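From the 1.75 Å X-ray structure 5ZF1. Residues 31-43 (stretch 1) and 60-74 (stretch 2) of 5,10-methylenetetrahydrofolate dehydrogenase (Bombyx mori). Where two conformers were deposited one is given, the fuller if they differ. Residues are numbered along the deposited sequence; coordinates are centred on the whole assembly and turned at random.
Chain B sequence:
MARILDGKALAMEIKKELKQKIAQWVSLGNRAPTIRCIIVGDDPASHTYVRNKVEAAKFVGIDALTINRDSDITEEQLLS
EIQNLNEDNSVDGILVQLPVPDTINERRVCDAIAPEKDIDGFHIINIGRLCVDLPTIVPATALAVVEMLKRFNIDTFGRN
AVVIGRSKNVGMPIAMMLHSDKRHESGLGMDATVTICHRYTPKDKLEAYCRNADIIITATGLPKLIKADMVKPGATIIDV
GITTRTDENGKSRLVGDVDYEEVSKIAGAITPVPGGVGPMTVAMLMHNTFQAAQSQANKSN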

ATOM      1  N   ARG B  31     -31.694  -3.822 -11.113  1.00 33.18           N
ATOM      2  CA  ARG B  31     -31.345  -4.988 -11.909  1.00 28.41           C
ATOM      3  C   ARG B  31     -30.325  -5.828 -11.158  1.00 34.87           C
ATOM      4  O   ARG B  31     -29.470  -5.295 -10.446  1.00 31.29           O
ATOM      5  N   ALA B  32     -30.407  -7.140 -11.332  1.00 32.53           N
ATOM      6  CA  ALA B  32     -29.450  -8.023 -10.685  1.00 30.59           C
ATOM      7  C   ALA B  32     -28.035  -7.701 -11.170  1.00 25.28           C
ATOM      8  O   ALA B  32     -27.843  -7.350 -12.338  1.00 26.09           O
ATOM      9  N   PRO B  33     -27.030  -7.830 -10.306  1.00 24.15           N
ATOM     10  CA  PRO B  33     -25.651  -7.537 -10.721  1.00 23.60           C
ATOM     11  C   PRO B  33     -25.212  -8.429 -11.866  1.00 25.37           C
ATOM     12  O   PRO B  33     -25.551  -9.613 -11.915  1.00 26.54           O
ATOM     13  N   THR B  34     -24.419  -7.860 -12.776  1.00 23.30           N
ATOM     14  CA  THR B  34     -23.921  -8.571 -13.947  1.00 23.68           C
ATOM     15  C   THR B  34     -22.401  -8.544 -13.965  1.00 28.77           C
ATOM     16  O   THR B  34     -21.793  -7.516 -13.654  1.00 25.84           O
ATOM     17  N   ILE B  35     -21.802  -9.672 -14.344  1.00 24.76           N
ATOM     18  CA  ILE B  35     -20.354  -9.807 -14.470  1.00 22.75           C
ATOM     19  C   ILE B  35     -20.016 -10.412 -15.828  1.00 28.96           C
ATOM     20  O   ILE B  35     -20.710 -11.310 -16.322  1.00 26.03           O
ATOM     21  N   ARG B  36     -18.950  -9.904 -16.435  1.00 25.21           N
ATOM     22  CA  ARG B  36     -18.397 -10.447 -17.670  1.00 26.92           C
ATOM     23  C   ARG B  36     -16.979 -10.900 -17.376  1.00 32.76           C
ATOM     24  O   ARG B  36     -16.168 -10.115 -16.875  1.00 30.60           O
ATOM     25  N   CYS B  37     -16.688 -12.163 -17.662  1.00 28.46           N
ATOM     26  CA  CYS B  37     -15.367 -12.739 -17.442  0.80 29.59           C
ATOM     27  C   CYS B  37     -14.709 -12.993 -18.792  1.00 36.34           C
ATOM     28  O   CYS B  37     -15.214 -13.797 -19.585  1.00 35.76           O
ATOM     29  N   ILE B  38     -13.583 -12.323 -19.043  1.00 29.22           N
ATOM     30  CA  ILE B  38     -12.852 -12.483 -20.293  1.00 34.22           C
ATOM     31  C   ILE B  38     -11.821 -13.585 -20.110  1.00 31.41           C
ATOM     32  O   ILE B  38     -11.033 -13.563 -19.155  1.00 32.18           O
ATOM     33  N   ILE B  39     -11.847 -14.555 -21.020  1.00 33.13           N
ATOM     34  CA  ILE B  39     -10.971 -15.723 -21.028  1.00 39.21           C
ATOM     35  C   ILE B  39     -10.156 -15.668 -22.309  1.00 37.83           C
ATOM     36  O   ILE B  39     -10.725 -15.679 -23.407  1.00 44.31           O
ATOM     37  N   VAL B  40      -8.837 -15.608 -22.177  1.00 42.37           N
ATOM     38  CA  VAL B  40      -7.943 -15.567 -23.329  1.00 46.53           C
ATOM     39  C   VAL B  40      -7.189 -16.889 -23.374  1.00 46.79           C
ATOM     40  O   VAL B  40      -6.328 -17.158 -22.525  1.00 51.00           O
ATOM     41  N   GLY B  41      -7.511 -17.715 -24.363  1.00 47.45           N
ATOM     42  CA  GLY B  41      -6.839 -18.983 -24.536  1.00 54.61           C
ATOM     43  C   GLY B  41      -7.688 -20.154 -24.091  1.00 60.79           C
ATOM     44  O   GLY B  41      -8.866 -20.026 -23.742  1.00 62.54           O
ATOM     45  N   ASP B  42      -7.052 -21.327 -24.096  1.00 66.14           N
ATOM     46  CA  ASP B  42      -7.723 -22.584 -23.791  1.00 68.98           C
ATOM     47  C   ASP B  42      -7.014 -23.347 -22.678  1.00 66.29           C
ATOM     48  O   ASP B  42      -7.040 -24.581 -22.651  1.00 70.86           O
ATOM     49  N   ASP B  43      -6.374 -22.634 -21.760  1.00 59.48           N
ATOM     50  CA  ASP B  43      -5.788 -23.271 -20.590  1.00 58.78           C
ATOM     51  C   ASP B  43      -6.878 -23.997 -19.807  1.00 66.28           C
ATOM     52  O   ASP B  43      -7.808 -23.343 -19.307  1.00 62.63           O
ATOM     53  N   VAL B  60     -26.020 -17.236  -6.372  1.00 26.60           N
ATOM     54  CA  VAL B  60     -26.399 -16.056  -5.598  1.00 24.64           C
ATOM     55  C   VAL B  60     -27.318 -15.101  -6.345  1.00 22.64           C
ATOM     56  O   VAL B  60     -27.825 -14.150  -5.735  1.00 26.42           O
ATOM     57  N   GLY B  61     -27.560 -15.316  -7.632  1.00 26.24           N
ATOM     58  CA  GLY B  61     -28.439 -14.440  -8.381  1.00 28.53           C
ATOM     59  C   GLY B  61     -27.728 -13.348  -9.138  1.00 28.36           C
ATOM     60  O   GLY B  61     -28.339 -12.315  -9.423  1.00 28.47           O
ATOM     61  N   ILE B  62     -26.452 -13.532  -9.433  1.00 24.41           N
ATOM     62  CA  ILE B  62     -25.680 -12.658 -10.304  1.00 22.36           C
ATOM     63  C   ILE B  62     -25.704 -13.251 -11.710  1.00 24.62           C
ATOM     64  O   ILE B  62     -25.634 -14.472 -11.881  1.00 24.46           O
ATOM     65  N   ASP B  63     -25.845 -12.399 -12.715  1.00 25.64           N
ATOM     66  CA  ASP B  63     -25.883 -12.848 -14.104  1.00 28.77           C
ATOM     67  C   ASP B  63     -24.487 -12.743 -14.693  1.00 29.21           C
ATOM     68  O   ASP B  63     -23.988 -11.637 -14.922  1.00 26.61           O
ATOM     69  N   ALA B  64     -23.877 -13.891 -14.957  1.00 26.67           N
ATOM     70  CA  ALA B  64     -22.513 -13.978 -15.454  1.00 30.81           C
ATOM     71  C   ALA B  64     -22.502 -14.422 -16.911  1.00 33.70           C
ATOM     72  O   ALA B  64     -23.312 -15.259 -17.323  1.00 33.83           O
ATOM     73  N   LEU B  65     -21.581 -13.855 -17.683  1.00 29.04           N
ATOM     74  CA  LEU B  65     -21.373 -14.242 -19.072  1.00 36.19           C
ATOM     75  C   LEU B  65     -19.876 -14.316 -19.324  1.00 35.21           C
ATOM     76  O   LEU B  65     -19.137 -13.413 -18.923  1.00 34.05           O
ATOM     77  N   THR B  66     -19.428 -15.394 -19.956  1.00 36.80           N
ATOM     78  CA  THR B  66     -18.014 -15.592 -20.246  1.00 37.96           C
ATOM     79  C   THR B  66     -17.738 -15.194 -21.688  1.00 41.01           C
ATOM     80  O   THR B  66     -18.449 -15.622 -22.601  1.00 39.92           O
ATOM     81  N   ILE B  67     -16.713 -14.372 -21.888  1.00 38.42           N
ATOM     82  CA  ILE B  67     -16.296 -13.948 -23.217  1.00 36.55           C
ATOM     83  C   ILE B  67     -14.974 -14.637 -23.508  1.00 44.28           C
ATOM     84  O   ILE B  67     -13.953 -14.336 -22.877  1.00 38.13           O
ATOM     85  N   ASN B  68     -14.992 -15.573 -24.453  1.00 42.63           N
ATOM     86  CA  ASN B  68     -13.807 -16.343 -24.793  1.00 43.36           C
ATOM     87  C   ASN B  68     -13.053 -15.659 -25.925  1.00 48.82           C
ATOM     88  O   ASN B  68     -13.656 -15.228 -26.915  1.00 46.70           O
ATOM     89  N   ARG B  69     -11.741 -15.544 -25.770  1.00 41.96           N
ATOM     90  CA  ARG B  69     -10.890 -15.017 -26.820  1.00 49.32           C
ATOM     91  C   ARG B  69      -9.737 -15.983 -27.044  1.00 42.45           C
ATOM     92  O   ARG B  69      -9.425 -16.822 -26.195  1.00 45.56           O
ATOM     93  N   ASP B  70      -9.117 -15.875 -28.210  1.00 56.12           N
ATOM     94  CA  ASP B  70      -8.066 -16.808 -28.582  1.00 51.68           C
ATOM     95  C   ASP B  70      -6.713 -16.330 -28.067  1.00 48.26           C
ATOM     96  O   ASP B  70      -6.493 -15.140 -27.830  1.00 52.13           O
ATOM     97  N   SER B  71      -5.804 -17.290 -27.884  1.00 45.17           N
ATOM     98  CA  SER B  71      -4.486 -17.004 -27.326  1.00 58.29           C
ATOM     99  C   SER B  71      -3.713 -15.968 -28.131  1.00 57.75           C
ATOM    100  O   SER B  71      -2.806 -15.330 -27.581  1.00 56.37           O
ATOM    101  N   ASP B  72      -4.048 -15.782 -29.407  1.00 54.21           N
ATOM    102  CA  ASP B  72      -3.325 -14.876 -30.289  1.00 59.33           C
ATOM    103  C   ASP B  72      -3.932 -13.480 -30.346  1.00 55.53           C
ATOM    104  O   ASP B  72      -3.501 -12.670 -31.172  1.00 53.06           O
ATOM    105  N   ILE B  73      -4.930 -13.184 -29.507  1.00 54.98           N
ATOM    106  CA  ILE B  73      -5.516 -11.849 -29.500  1.00 48.57           C
ATOM    107  C   ILE B  73      -4.430 -10.825 -29.195  1.00 43.76           C
ATOM    108  O   ILE B  73      -3.522 -11.074 -28.391  1.00 46.91           O
ATOM    109  N   THR B  74      -4.496  -9.677 -29.861  1.00 45.55           N
ATOM    110  CA  THR B  74      -3.518  -8.639 -29.583  1.00 47.44           C
ATOM    111  C   THR B  74      -3.944  -7.813 -28.375  1.00 49.28           C
ATOM    112  O   THR B  74      -5.126  -7.734 -28.024  1.00 41.70           O
TER

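Strands 34-40 and 63-69 run side by side in parallel, so bridged partners send their side chains to the same face and pack flank to flank. On the face carrying Ile 35, Cys 37 and Ile 39, Ile 35 (chi1 t, chi2 t) sets its CG2 3.5 Å from Ala 64 CB and 3.8 Å from Ile 62 CG2, while its CD1 end leads away; the single methyl of Ala 64 meets it there. Further along, Ile 39 (m, m) brings CG1 to 4.1 Å from CG2 of Thr 66 (m), whose methyl serves as the apolar partner.

On the other face, the beta-branched Ile 38 (m, t) and Ile 67 (chi1 m) pair more loosely, Ile 38 CG1 to Ile 67 CB at 4.4 Å. Val 40 (t) closes this end, its CG1 3.7 Å from CG2 of Ile 73 (t, t), which ends the type I turn from Asp 70 and whose CA-to-CB bond points toward stretch 1.

Arg 36 (m, m, t) leads toward the polar edge. Its CB lies 3.7 Å from Ile 67 CD1, and its chain folds back so that NH1 donates to its neighbour's carbonyl, Ile 35 O, at 3.1 Å. Beyond Val 40, Gly 41 CA sits 3.2 Å from Ser 71 OG (chi1 m); a CB here would clash with that hydroxyl.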

ATOM      1  CB  ARG B  31     -30.756  -4.570 -13.257  1.00 30.64           C
ATOM      2  CG  ARG B  31     -31.714  -3.800 -14.146  1.00 34.76           C
ATOM      3  CD  ARG B  31     -32.546  -4.774 -14.939  1.00 33.92           C
ATOM      4  NE  ARG B  31     -33.470  -4.120 -15.863  1.00 35.67           N
ATOM      5  CZ  ARG B  31     -34.302  -4.793 -16.652  1.00 32.31           C
ATOM      6  NH1 ARG B  31     -34.310  -6.114 -16.614  1.00 27.23           N
ATOM      7  NH2 ARG B  31     -35.125  -4.154 -17.468  1.00 38.11           N
ATOM      8  CB  ALA B  32     -29.780  -9.488 -10.976  1.00 33.45           C
ATOM      9  CB  PRO B  33     -24.833  -7.824  -9.452  1.00 22.68           C
ATOM     10  CG  PRO B  33     -25.784  -7.786  -8.333  1.00 23.55           C
ATOM     11  CD  PRO B  33     -27.119  -8.251  -8.902  1.00 22.62           C
ATOM     12  CB  THR B  34     -24.448  -7.942 -15.233  1.00 28.99           C
ATOM     13  OG1 THR B  34     -24.017  -6.579 -15.301  1.00 28.60           O
ATOM     14  CG2 THR B  34     -25.983  -7.991 -15.263  1.00 27.45           C
ATOM     15  CB  ILE B  35     -19.752 -10.643 -13.318  1.00 26.03           C
ATOM     16  CG1 ILE B  35     -18.233 -10.751 -13.473  1.00 31.98           C
ATOM     17  CG2 ILE B  35     -20.366 -12.023 -13.231  1.00 29.74           C
ATOM     18  CD1 ILE B  35     -17.560 -11.464 -12.331  1.00 36.05           C
ATOM     19  CB  ARG B  36     -18.409  -9.404 -18.784  1.00 30.67           C
ATOM     20  CG  ARG B  36     -19.784  -8.821 -19.058  1.00 32.45           C
ATOM     21  CD  ARG B  36     -20.702  -9.851 -19.727  1.00 38.96           C
ATOM     22  NE  ARG B  36     -22.038  -9.304 -19.965  1.00 37.59           N
ATOM     23  CZ  ARG B  36     -23.103  -9.560 -19.212  1.00 38.43           C
ATOM     24  NH1 ARG B  36     -23.011 -10.373 -18.165  1.00 34.45           N
ATOM     25  NH2 ARG B  36     -24.268  -9.005 -19.514  1.00 39.68           N
ATOM     26  CB  CYS B  37     -15.460 -14.040 -16.641  0.80 33.66           C
ATOM     27  SG  CYS B  37     -16.251 -13.884 -15.016  0.80 35.11           S
ATOM     28  CB  ILE B  38     -12.186 -11.167 -20.721  1.00 32.49           C
ATOM     29  CG1 ILE B  38     -13.245 -10.126 -21.052  1.00 33.15           C
ATOM     30  CG2 ILE B  38     -11.279 -11.399 -21.922  1.00 41.62           C
ATOM     31  CD1 ILE B  38     -12.671  -8.756 -21.364  1.00 36.21           C
ATOM     32  CB  ILE B  39     -11.764 -17.040 -20.970  1.00 44.37           C
ATOM     33  CG1 ILE B  39     -12.102 -17.439 -19.546  1.00 51.79           C
ATOM     34  CG2 ILE B  39     -10.949 -18.172 -21.556  1.00 54.23           C
ATOM     35  CD1 ILE B  39     -10.899 -17.946 -18.793  1.00 61.41           C
ATOM     36  CB  VAL B  40      -6.982 -14.370 -23.274  1.00 43.01           C
ATOM     37  CG1 VAL B  40      -5.895 -14.517 -24.332  1.00 48.62           C
ATOM     38  CG2 VAL B  40      -7.749 -13.071 -23.470  1.00 40.94           C
ATOM     39  CB  ASP B  42      -7.842 -23.456 -25.042  1.00 69.30           C
ATOM     40  CG  ASP B  42      -9.237 -23.439 -25.632  1.00 74.37           C
ATOM     41  OD1 ASP B  42     -10.216 -23.555 -24.860  1.00 75.52           O
ATOM     42  OD2 ASP B  42      -9.357 -23.310 -26.869  1.00 85.08           O
ATOM     43  CB  ASP B  43      -5.095 -22.239 -19.704  1.00 60.86           C
ATOM     44  CG  ASP B  43      -4.453 -22.859 -18.476  1.00 64.69           C
ATOM     45  OD1 ASP B  43      -3.849 -23.944 -18.604  1.00 68.44           O
ATOM     46  OD2 ASP B  43      -4.551 -22.264 -17.381  1.00 66.65           O
ATOM     47  CB  VAL B  60     -25.155 -15.275  -5.115  1.00 26.51           C
ATOM     48  CG1 VAL B  60     -24.316 -16.156  -4.211  1.00 29.96           C
ATOM     49  CG2 VAL B  60     -24.342 -14.765  -6.307  1.00 24.65           C
ATOM     50  CB  ILE B  62     -24.250 -12.514  -9.746  1.00 24.77           C
ATOM     51  CG1 ILE B  62     -24.285 -11.661  -8.476  1.00 24.27           C
ATOM     52  CG2 ILE B  62     -23.269 -11.947 -10.800  1.00 25.89           C
ATOM     53  CD1 ILE B  62     -22.956 -11.602  -7.736  1.00 19.74           C
ATOM     54  CB  ASP B  63     -26.877 -12.030 -14.918  1.00 32.07           C
ATOM     55  CG  ASP B  63     -28.258 -12.065 -14.331  1.00 33.85           C
ATOM     56  OD1 ASP B  63     -28.560 -13.023 -13.588  1.00 37.15           O
ATOM     57  OD2 ASP B  63     -29.031 -11.134 -14.610  1.00 37.80           O
ATOM     58  CB  ALA B  64     -21.694 -14.956 -14.608  1.00 33.77           C
ATOM     59  CB  LEU B  65     -22.029 -13.242 -20.025  1.00 34.01           C
ATOM     60  CG  LEU B  65     -21.971 -13.539 -21.520  1.00 40.92           C
ATOM     61  CD1 LEU B  65     -23.389 -13.679 -22.067  1.00 49.65           C
ATOM     62  CD2 LEU B  65     -21.211 -12.447 -22.259  1.00 46.66           C
ATOM     63  CB  THR B  66     -17.605 -17.046 -20.013  1.00 35.63           C
ATOM     64  OG1 THR B  66     -17.906 -17.416 -18.663  1.00 42.56           O
ATOM     65  CG2 THR B  66     -16.115 -17.225 -20.262  1.00 43.68           C
ATOM     66  CB  ILE B  67     -16.163 -12.426 -23.323  1.00 41.35           C
ATOM     67  CG1 ILE B  67     -17.523 -11.756 -23.144  1.00 41.74           C
ATOM     68  CG2 ILE B  67     -15.558 -12.053 -24.664  1.00 45.51           C
ATOM     69  CD1 ILE B  67     -17.519 -10.665 -22.113  1.00 43.08           C
ATOM     70  CB  ASN B  68     -14.186 -17.772 -25.187  1.00 48.67           C
ATOM     71  CG  ASN B  68     -14.807 -18.546 -24.046  1.00 49.54           C
ATOM     72  OD1 ASN B  68     -14.112 -19.237 -23.299  1.00 55.98           O
ATOM     73  ND2 ASN B  68     -16.125 -18.435 -23.900  1.00 52.28           N
ATOM     74  CB  ARG B  69     -10.379 -13.605 -26.484  1.00 46.93           C
ATOM     75  CG  ARG B  69     -11.459 -12.515 -26.563  1.00 48.01           C
ATOM     76  CD  ARG B  69     -12.040 -12.386 -27.975  1.00 48.10           C
ATOM     77  NE  ARG B  69     -12.946 -11.242 -28.113  1.00 56.46           N
ATOM     78  CZ  ARG B  69     -14.276 -11.321 -28.081  1.00 54.69           C
ATOM     79  NH1 ARG B  69     -14.878 -12.492 -27.912  1.00 56.45           N
ATOM     80  NH2 ARG B  69     -15.008 -10.226 -28.218  1.00 55.50           N
ATOM     81  CB  ASP B  70      -8.042 -16.995 -30.097  1.00 51.32           C
ATOM     82  CG  ASP B  70      -9.439 -17.093 -30.684  1.00 63.21           C
ATOM     83  OD1 ASP B  70      -9.983 -16.049 -31.106  1.00 67.74           O
ATOM     84  OD2 ASP B  70     -10.004 -18.209 -30.697  1.00 60.37           O
ATOM     85  CB  SER B  71      -3.662 -18.291 -27.231  1.00 63.24           C
ATOM     86  OG  SER B  71      -4.194 -19.173 -26.255  1.00 64.34           O
ATOM     87  CB  ASP B  72      -3.260 -15.461 -31.702  1.00 61.64           C
ATOM     88  CG  ASP B  72      -4.577 -15.327 -32.448  1.00 63.92           C
ATOM     89  OD1 ASP B  72      -4.815 -14.268 -33.066  1.00 70.43           O
ATOM     90  OD2 ASP B  72      -5.383 -16.281 -32.411  1.00 69.81           O
ATOM     91  CB  ILE B  73      -6.669 -11.769 -28.483  1.00 47.05           C
ATOM     92  CG1 ILE B  73      -7.303 -10.379 -28.490  1.00 47.02           C
ATOM     93  CG2 ILE B  73      -6.182 -12.087 -27.081  1.00 49.40           C
ATOM     94  CD1 ILE B  73      -8.518 -10.247 -27.581  1.00 43.51           C
ATOM     95  CB  THR B  74      -3.318  -7.712 -30.785  1.00 51.95           C
ATOM     96  OG1 THR B  74      -4.420  -6.800 -30.875  1.00 52.31           O
ATOM     97  CG2 THR B  74      -3.204  -8.508 -32.076  1.00 47.52           C
TER